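Local coordinates for hypothetical protein PH1320 (Pyrococcus horikoshii, PDB 2E87), which binds GDP and is probably a GTP-binding protein of the Obg type, though its cellular role is unknown, at residues A[82-87]-A[236-241]; A[254-259]-A[299-304]. All coordinates share one frame; numbering follows the deposited sequence.

Interaction 1: residues A[82-87]-A[236-241]; sequences VDVLVD and EKQAIL
Asp83 and Gln238 join in a side-chain hydrogen bond that, with a small apolar patch from Val84 and Ala239, makes a sparse helix-to-helix contact between the NOG1-type N-terminal helical region and the GTPase region. Helices 76-86 and 234-241 run roughly antiparallel, at 154°, with the axes of the two segments 9.5 Å apart at their closest. Gln238 spans that gap with CG anti to the backbone N (chi1 -169°) and an extended chain beyond, which carries its amide to the other helix. There NE2 gives a hydrogen to Asp83 OD1 at 2.8 Å; OD1 lies close to the amide plane of Gln238, NE2 approaches the carboxylate from above its plane, and the two planes are 75° apart. Val84 slides alongside the same glutamine: its CG2 lies 3.6 Å from Gln238 OE1 and 4.0 Å from the methyl CB of Ala239. The amide nitrogen also bonds to Glu80 OE2, one helical turn before Val84, so two acidic side chains of one helix hold it, while Asp83 OD2 accepts from the backbone N of Arg88. Around this bridge, Phe199 packs on Val84, Tyr197 OH bonds to the carbonyl of Ala239, and helix 144-156 touches Leu85 and Val86.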
ATOM      1  N   VAL A  82      -0.271   2.396  -3.728  1.00 33.26           N
ATOM      2  CA  VAL A  82       1.186   2.438  -3.843  1.00 31.88           C
ATOM      3  C   VAL A  82       1.528   3.249  -5.105  1.00 33.46           C
ATOM      4  O   VAL A  82       2.418   4.099  -5.107  1.00 33.94           O
ATOM      5  CB  VAL A  82       1.796   1.015  -3.995  1.00 29.01           C
ATOM      6  CG1 VAL A  82       3.215   1.100  -4.588  1.00 20.27           C
ATOM      7  CG2 VAL A  82       1.841   0.324  -2.633  1.00 28.09           C
ATOM      8  N   ASP A  83       0.801   2.963  -6.179  1.00 35.48           N
ATOM      9  CA  ASP A  83       0.994   3.639  -7.438  1.00 31.61           C
ATOM     10  C   ASP A  83       0.712   5.124  -7.241  1.00 37.35           C
ATOM     11  O   ASP A  83       1.444   5.972  -7.729  1.00 37.23           O
ATOM     12  CB  ASP A  83       0.047   3.045  -8.485  1.00 35.05           C
ATOM     13  CG  ASP A  83       0.296   3.593  -9.894  1.00 43.74           C
ATOM     14  OD1 ASP A  83      -0.593   3.429 -10.744  1.00 41.50           O
ATOM     15  OD2 ASP A  83       1.371   4.166 -10.160  1.00 41.62           O
ATOM     16  N   VAL A  84      -0.345   5.443  -6.506  1.00 41.96           N
ATOM     17  CA  VAL A  84      -0.691   6.837  -6.273  1.00 39.19           C
ATOM     18  C   VAL A  84       0.379   7.579  -5.498  1.00 37.67           C
ATOM     19  O   VAL A  84       0.692   8.717  -5.806  1.00 42.13           O
ATOM     20  CB  VAL A  84      -2.029   6.976  -5.495  1.00 43.40           C
ATOM     21  CG1 VAL A  84      -2.102   8.321  -4.796  1.00 32.64           C
ATOM     22  CG2 VAL A  84      -3.187   6.842  -6.446  1.00 36.04           C
ATOM     23  N   LEU A  85       0.941   6.934  -4.492  1.00 36.69           N
ATOM     24  CA  LEU A  85       1.939   7.578  -3.649  1.00 38.79           C
ATOM     25  C   LEU A  85       3.377   7.680  -4.171  1.00 39.50           C
ATOM     26  O   LEU A  85       4.062   8.668  -3.902  1.00 44.30           O
ATOM     27  CB  LEU A  85       1.979   6.884  -2.281  1.00 36.77           C
ATOM     28  CG  LEU A  85       0.720   6.951  -1.420  1.00 39.64           C
ATOM     29  CD1 LEU A  85       0.929   6.193  -0.123  1.00 38.46           C
ATOM     30  CD2 LEU A  85       0.397   8.399  -1.134  1.00 41.97           C
ATOM     31  N   VAL A  86       3.848   6.680  -4.906  1.00 39.03           N
ATOM     32  CA  VAL A  86       5.241   6.711  -5.347  1.00 38.30           C
ATOM     33  C   VAL A  86       5.461   6.311  -6.790  1.00 38.30           C
ATOM     34  O   VAL A  86       6.597   6.305  -7.263  1.00 37.65           O
ATOM     35  CB  VAL A  86       6.090   5.782  -4.446  1.00 35.35           C
ATOM     36  CG1 VAL A  86       5.835   6.116  -2.991  1.00 30.05           C
ATOM     37  CG2 VAL A  86       5.735   4.314  -4.690  1.00 29.92           C
ATOM     38  N   ASP A  87       4.370   5.956  -7.470  1.00 37.02           N
ATOM     39  CA  ASP A  87       4.384   5.523  -8.872  1.00 40.14           C
ATOM     40  C   ASP A  87       4.892   4.100  -9.081  1.00 37.81           C
ATOM     41  O   ASP A  87       6.086   3.836  -9.002  1.00 37.97           O
ATOM     42  CB  ASP A  87       5.207   6.472  -9.758  1.00 39.11           C
ATOM     43  CG  ASP A  87       5.013   6.178 -11.228  1.00 46.26           C
ATOM     44  OD1 ASP A  87       5.812   5.421 -11.810  1.00 52.77           O
ATOM     45  OD2 ASP A  87       4.025   6.678 -11.800  1.00 60.25           O
ATOM     46  N   GLU A 236      -5.713  11.988  -7.925  1.00 55.47           N
ATOM     47  CA  GLU A 236      -6.600  11.899  -6.772  1.00 54.01           C
ATOM     48  C   GLU A 236      -7.816  11.093  -7.170  1.00 49.51           C
ATOM     49  O   GLU A 236      -8.471  10.474  -6.345  1.00 48.78           O
ATOM     50  CB  GLU A 236      -6.995  13.291  -6.279  1.00 54.16           C
ATOM     51  CG  GLU A 236      -7.351  14.260  -7.363  1.00 65.09           C
ATOM     52  CD  GLU A 236      -7.427  15.678  -6.847  1.00 69.75           C
ATOM     53  OE1 GLU A 236      -6.426  16.150  -6.259  1.00 68.03           O
ATOM     54  OE2 GLU A 236      -8.481  16.326  -7.032  1.00 75.92           O
ATOM     55  N   LYS A 237      -8.090  11.081  -8.460  1.00 44.33           N
ATOM     56  CA  LYS A 237      -9.204  10.328  -8.995  1.00 44.14           C
ATOM     57  C   LYS A 237      -8.867   8.833  -8.855  1.00 47.74           C
ATOM     58  O   LYS A 237      -9.732   8.011  -8.518  1.00 48.73           O
ATOM     59  CB  LYS A 237      -9.368  10.704 -10.460  1.00 46.09           C
ATOM     60  CG  LYS A 237     -10.725  10.512 -11.077  1.00 52.75           C
ATOM     61  CD  LYS A 237     -10.776  11.384 -12.336  1.00 60.05           C
ATOM     62  CE  LYS A 237     -12.138  11.395 -13.015  1.00 68.10           C
ATOM     63  NZ  LYS A 237     -12.142  12.343 -14.181  1.00 66.44           N
ATOM     64  N   GLN A 238      -7.609   8.487  -9.122  1.00 42.17           N
ATOM     65  CA  GLN A 238      -7.167   7.104  -9.021  1.00 41.42           C
ATOM     66  C   GLN A 238      -7.216   6.677  -7.545  1.00 40.16           C
ATOM     67  O   GLN A 238      -7.564   5.540  -7.236  1.00 39.21           O
ATOM     68  CB  GLN A 238      -5.738   6.962  -9.562  1.00 40.97           C
ATOM     69  CG  GLN A 238      -5.243   5.518  -9.770  1.00 39.51           C
ATOM     70  CD  GLN A 238      -3.715   5.422  -9.890  1.00 45.47           C
ATOM     71  OE1 GLN A 238      -3.028   6.440  -9.974  1.00 44.85           O
ATOM     72  NE2 GLN A 238      -3.183   4.195  -9.903  1.00 34.02           N
ATOM     73  N   ALA A 239      -6.876   7.601  -6.648  1.00 33.82           N
ATOM     74  CA  ALA A 239      -6.879   7.344  -5.208  1.00 40.97           C
ATOM     75  C   ALA A 239      -8.288   7.087  -4.682  1.00 42.52           C
ATOM     76  O   ALA A 239      -8.497   6.258  -3.785  1.00 40.34           O
ATOM     77  CB  ALA A 239      -6.272   8.525  -4.464  1.00 35.64           C
ATOM     78  N   ILE A 240      -9.246   7.823  -5.240  1.00 42.04           N
ATOM     79  CA  ILE A 240     -10.652   7.708  -4.864  1.00 38.41           C
ATOM     80  C   ILE A 240     -11.205   6.416  -5.424  1.00 39.87           C
ATOM     81  O   ILE A 240     -11.833   5.636  -4.706  1.00 43.20           O
ATOM     82  CB  ILE A 240     -11.478   8.876  -5.447  1.00 37.45           C
ATOM     83  CG1 ILE A 240     -11.069  10.188  -4.783  1.00 34.49           C
ATOM     84  CG2 ILE A 240     -12.965   8.612  -5.278  1.00 36.85           C
ATOM     85  CD1 ILE A 240     -11.536  11.411  -5.567  1.00 37.67           C
ATOM     86  N   LEU A 241     -10.957   6.177  -6.707  1.00 35.94           N
ATOM     87  CA  LEU A 241     -11.473   4.980  -7.344  1.00 33.93           C
ATOM     88  C   LEU A 241     -10.859   3.691  -6.828  1.00 34.69           C
ATOM     89  O   LEU A 241     -11.353   2.603  -7.133  1.00 32.06           O
ATOM     90  CB  LEU A 241     -11.303   5.066  -8.861  1.00 41.60           C
ATOM     91  CG  LEU A 241     -12.069   6.196  -9.556  1.00 50.04           C
ATOM     92  CD1 LEU A 241     -11.898   6.060 -11.059  1.00 50.53           C
ATOM     93  CD2 LEU A 241     -13.543   6.140  -9.190  1.00 44.01           C
TER

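Interaction 2: residues A[254-259]-A[299-304]; sequences FDPSEH and KRLEKF
Leu301 is the bump of this buried apolar contact, and the hollow it fills is made by Phe254 and Pro256 where strand 249-254 gives way to a loop. Its two methyls divide the work. CD2 sits over the centre of the Phe254 ring in a CH-pi contact, 3.5 Å from the centroid and only 8° off the normal. CD1 drops beside the base of that ring, tucked into the corner formed by Phe254 CB and Pro256 CG, 3.3 Å from each, a tight fit. Phe254 holds CG anti to its carbonyl carbon (chi1 -78°), which presents a broad face to the helix. One turn further along helix 295-307, Phe304 swings its ring in toward the far end of Phe254, CE2 lying 4.1 Å from CZ. With an alanine in place of Phe254, Leu301 CD2 would probably lose the face it rests on and Phe304 a neighbour for its CE2. Ile287 and Leu264 add to the walls around Leu301. Pro256 lies in a type I turn from Asp255 to Glu258, in which Asp255 OD1 accepts from Ser257 N, an Asx turn, and also from Ser257 OG at 2.7 Å. The side chain of Pro256 lies about 9 Å from the bound GDP, and helix 295-307 packs against the end of strand 249-254 and its loop beside strand 283-287, as expected for the three-layer alpha/beta core of P-loop GTPases.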
ATOM      1  N   PHE A 254     -28.506  10.284   1.677  1.00 39.87           N
ATOM      2  CA  PHE A 254     -29.123  11.518   1.182  1.00 41.21           C
ATOM      3  C   PHE A 254     -29.637  12.250   2.428  1.00 43.44           C
ATOM      4  O   PHE A 254     -29.998  11.608   3.412  1.00 45.87           O
ATOM      5  CB  PHE A 254     -30.352  11.241   0.310  1.00 38.23           C
ATOM      6  CG  PHE A 254     -30.043  10.814  -1.092  1.00 40.09           C
ATOM      7  CD1 PHE A 254     -30.098   9.471  -1.449  1.00 41.81           C
ATOM      8  CD2 PHE A 254     -29.739  11.759  -2.067  1.00 36.92           C
ATOM      9  CE1 PHE A 254     -29.860   9.077  -2.759  1.00 41.40           C
ATOM     10  CE2 PHE A 254     -29.501  11.382  -3.374  1.00 37.79           C
ATOM     11  CZ  PHE A 254     -29.561  10.039  -3.725  1.00 37.83           C
ATOM     12  N   ASP A 255     -29.672  13.580   2.378  1.00 41.66           N
ATOM     13  CA  ASP A 255     -30.200  14.394   3.477  1.00 42.45           C
ATOM     14  C   ASP A 255     -31.330  15.240   2.888  1.00 41.72           C
ATOM     15  O   ASP A 255     -31.108  16.356   2.424  1.00 38.17           O
ATOM     16  CB  ASP A 255     -29.117  15.309   4.070  1.00 39.41           C
ATOM     17  CG  ASP A 255     -29.691  16.324   5.066  1.00 44.72           C
ATOM     18  OD1 ASP A 255     -30.872  16.172   5.455  1.00 43.82           O
ATOM     19  OD2 ASP A 255     -28.969  17.271   5.464  1.00 44.35           O
ATOM     20  N   PRO A 256     -32.557  14.716   2.902  1.00 44.79           N
ATOM     21  CA  PRO A 256     -33.720  15.429   2.354  1.00 47.15           C
ATOM     22  C   PRO A 256     -34.012  16.796   2.968  1.00 45.87           C
ATOM     23  O   PRO A 256     -34.691  17.611   2.363  1.00 46.55           O
ATOM     24  CB  PRO A 256     -34.868  14.448   2.581  1.00 44.12           C
ATOM     25  CG  PRO A 256     -34.198  13.124   2.612  1.00 50.99           C
ATOM     26  CD  PRO A 256     -32.954  13.395   3.411  1.00 48.83           C
ATOM     27  N   SER A 257     -33.501  17.037   4.169  1.00 44.56           N
ATOM     28  CA  SER A 257     -33.718  18.301   4.865  1.00 41.50           C
ATOM     29  C   SER A 257     -32.859  19.424   4.263  1.00 47.94           C
ATOM     30  O   SER A 257     -33.174  20.612   4.389  1.00 48.98           O
ATOM     31  CB  SER A 257     -33.347  18.142   6.336  1.00 38.56           C
ATOM     32  OG  SER A 257     -31.950  18.366   6.517  1.00 42.37           O
ATOM     33  N   GLU A 258     -31.764  19.025   3.629  1.00 40.81           N
ATOM     34  CA  GLU A 258     -30.818  19.938   3.013  1.00 41.09           C
ATOM     35  C   GLU A 258     -30.072  20.733   4.077  1.00 44.35           C
ATOM     36  O   GLU A 258     -29.378  21.696   3.765  1.00 47.68           O
ATOM     37  CB  GLU A 258     -31.517  20.860   2.000  1.00 38.24           C
ATOM     38  CG  GLU A 258     -32.142  20.089   0.827  1.00 44.04           C
ATOM     39  CD  GLU A 258     -32.873  20.970  -0.189  1.00 39.36           C
ATOM     40  OE1 GLU A 258     -32.993  22.182   0.036  1.00 42.55           O
ATOM     41  OE2 GLU A 258     -33.332  20.440  -1.220  1.00 45.50           O
ATOM     42  N   HIS A 259     -30.191  20.322   5.338  1.00 42.79           N
ATOM     43  CA  HIS A 259     -29.478  21.032   6.401  1.00 42.28           C
ATOM     44  C   HIS A 259     -27.980  20.828   6.235  1.00 42.37           C
ATOM     45  O   HIS A 259     -27.180  21.599   6.758  1.00 41.98           O
ATOM     46  CB  HIS A 259     -29.933  20.557   7.777  1.00 48.93           C
ATOM     47  CG  HIS A 259     -31.364  20.881   8.075  1.00 58.85           C
ATOM     48  ND1 HIS A 259     -32.049  20.329   9.137  1.00 61.48           N
ATOM     49  CD2 HIS A 259     -32.248  21.680   7.433  1.00 58.39           C
ATOM     50  CE1 HIS A 259     -33.293  20.772   9.131  1.00 61.43           C
ATOM     51  NE2 HIS A 259     -33.441  21.591   8.107  1.00 58.63           N
ATOM     52  N   LYS A 299     -40.496  12.589  -0.566  1.00 90.54           N
ATOM     53  CA  LYS A 299     -41.325  11.965  -1.589  1.00 89.99           C
ATOM     54  C   LYS A 299     -40.555  11.938  -2.894  1.00 88.89           C
ATOM     55  O   LYS A 299     -40.543  10.926  -3.596  1.00 89.23           O
ATOM     56  CB  LYS A 299     -42.635  12.740  -1.780  1.00 94.18           C
ATOM     57  CG  LYS A 299     -43.660  12.537  -0.667  1.00 99.42           C
ATOM     58  CD  LYS A 299     -44.999  13.191  -1.005  1.00100.76           C
ATOM     59  CE  LYS A 299     -46.070  12.874   0.039  1.00100.83           C
ATOM     60  NZ  LYS A 299     -47.429  13.320  -0.395  1.00 97.52           N
ATOM     61  N   ARG A 300     -39.913  13.059  -3.213  1.00 87.52           N
ATOM     62  CA  ARG A 300     -39.127  13.165  -4.433  1.00 84.45           C
ATOM     63  C   ARG A 300     -37.971  12.179  -4.383  1.00 82.24           C
ATOM     64  O   ARG A 300     -37.667  11.514  -5.374  1.00 79.64           O
ATOM     65  CB  ARG A 300     -38.576  14.583  -4.603  1.00 85.26           C
ATOM     66  CG  ARG A 300     -37.566  14.700  -5.742  1.00 86.89           C
ATOM     67  CD  ARG A 300     -38.179  14.297  -7.084  1.00 85.59           C
ATOM     68  NE  ARG A 300     -37.174  13.921  -8.078  1.00 84.31           N
ATOM     69  CZ  ARG A 300     -36.152  14.685  -8.452  1.00 83.62           C
ATOM     70  NH1 ARG A 300     -35.986  15.885  -7.913  1.00 81.09           N
ATOM     71  NH2 ARG A 300     -35.298  14.249  -9.372  1.00 81.59           N
ATOM     72  N   LEU A 301     -37.330  12.085  -3.224  1.00 80.30           N
ATOM     73  CA  LEU A 301     -36.204  11.176  -3.065  1.00 77.46           C
ATOM     74  C   LEU A 301     -36.604   9.723  -3.269  1.00 78.26           C
ATOM     75  O   LEU A 301     -36.065   9.053  -4.148  1.00 77.91           O
ATOM     76  CB  LEU A 301     -35.557  11.351  -1.692  1.00 71.93           C
ATOM     77  CG  LEU A 301     -34.122  11.866  -1.783  1.00 70.47           C
ATOM     78  CD1 LEU A 301     -33.512  11.945  -0.402  1.00 69.84           C
ATOM     79  CD2 LEU A 301     -33.306  10.940  -2.665  1.00 67.22           C
ATOM     80  N   GLU A 302     -37.544   9.228  -2.466  1.00 79.21           N
ATOM     81  CA  GLU A 302     -37.979   7.843  -2.613  1.00 79.94           C
ATOM     82  C   GLU A 302     -38.362   7.569  -4.060  1.00 81.10           C
ATOM     83  O   GLU A 302     -37.994   6.539  -4.622  1.00 85.15           O
ATOM     84  CB  GLU A 302     -39.167   7.539  -1.702  1.00 77.82           C
ATOM     85  CG  GLU A 302     -38.847   7.627  -0.228  1.00 81.55           C
ATOM     86  CD  GLU A 302     -39.627   6.620   0.593  1.00 84.37           C
ATOM     87  OE1 GLU A 302     -39.466   5.407   0.342  1.00 82.97           O
ATOM     88  OE2 GLU A 302     -40.396   7.036   1.487  1.00 85.54           O
ATOM     89  N   LYS A 303     -39.090   8.504  -4.662  1.00 80.05           N
ATOM     90  CA  LYS A 303     -39.518   8.364  -6.045  1.00 78.56           C
ATOM     91  C   LYS A 303     -38.276   8.132  -6.886  1.00 76.51           C
ATOM     92  O   LYS A 303     -38.108   7.070  -7.479  1.00 75.90           O
ATOM     93  CB  LYS A 303     -40.244   9.632  -6.495  1.00 81.69           C
ATOM     94  CG  LYS A 303     -41.163   9.460  -7.702  1.00 87.36           C
ATOM     95  CD  LYS A 303     -42.081  10.677  -7.854  1.00 91.56           C
ATOM     96  CE  LYS A 303     -43.206  10.437  -8.861  1.00 93.24           C
ATOM     97  NZ  LYS A 303     -44.225  11.537  -8.850  1.00 89.14           N
ATOM     98  N   PHE A 304     -37.402   9.131  -6.918  1.00 74.67           N
ATOM     99  CA  PHE A 304     -36.151   9.061  -7.670  1.00 72.57           C
ATOM    100  C   PHE A 304     -35.391   7.762  -7.422  1.00 72.46           C
ATOM    101  O   PHE A 304     -34.956   7.093  -8.363  1.00 71.47           O
ATOM    102  CB  PHE A 304     -35.246  10.231  -7.285  1.00 69.00           C
ATOM    103  CG  PHE A 304     -33.826  10.072  -7.739  1.00 67.08           C
ATOM    104  CD1 PHE A 304     -33.484  10.249  -9.070  1.00 70.74           C
ATOM    105  CD2 PHE A 304     -32.833   9.727  -6.839  1.00 67.32           C
ATOM    106  CE1 PHE A 304     -32.169  10.083  -9.497  1.00 72.13           C
ATOM    107  CE2 PHE A 304     -31.518   9.558  -7.254  1.00 68.39           C
ATOM    108  CZ  PHE A 304     -31.185   9.737  -8.586  1.00 71.75           C
TER

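How the interactions relate
Two ways of packing a helix appear here in series along the chain, interaction 1 closing before interaction 2 opens. Their centres are 33 Å apart, their nearest atoms about 17 Å, and they do not touch. The GTPase region is common to both: after helix 234-241 of interaction 1 the next regular element is strand 249-254, a strand of the mixed sheet, whose end begins interaction 2. The difference is one of level. Residues 254-259 and 299-304 pack together within the GTPase region, close to the GDP pocket, whereas residues 82-87 and 236-241 join that region to the N-terminal helices, away from the nucleotide pocket. One contact thus belongs to a domain's interior, the other to an interface between regions.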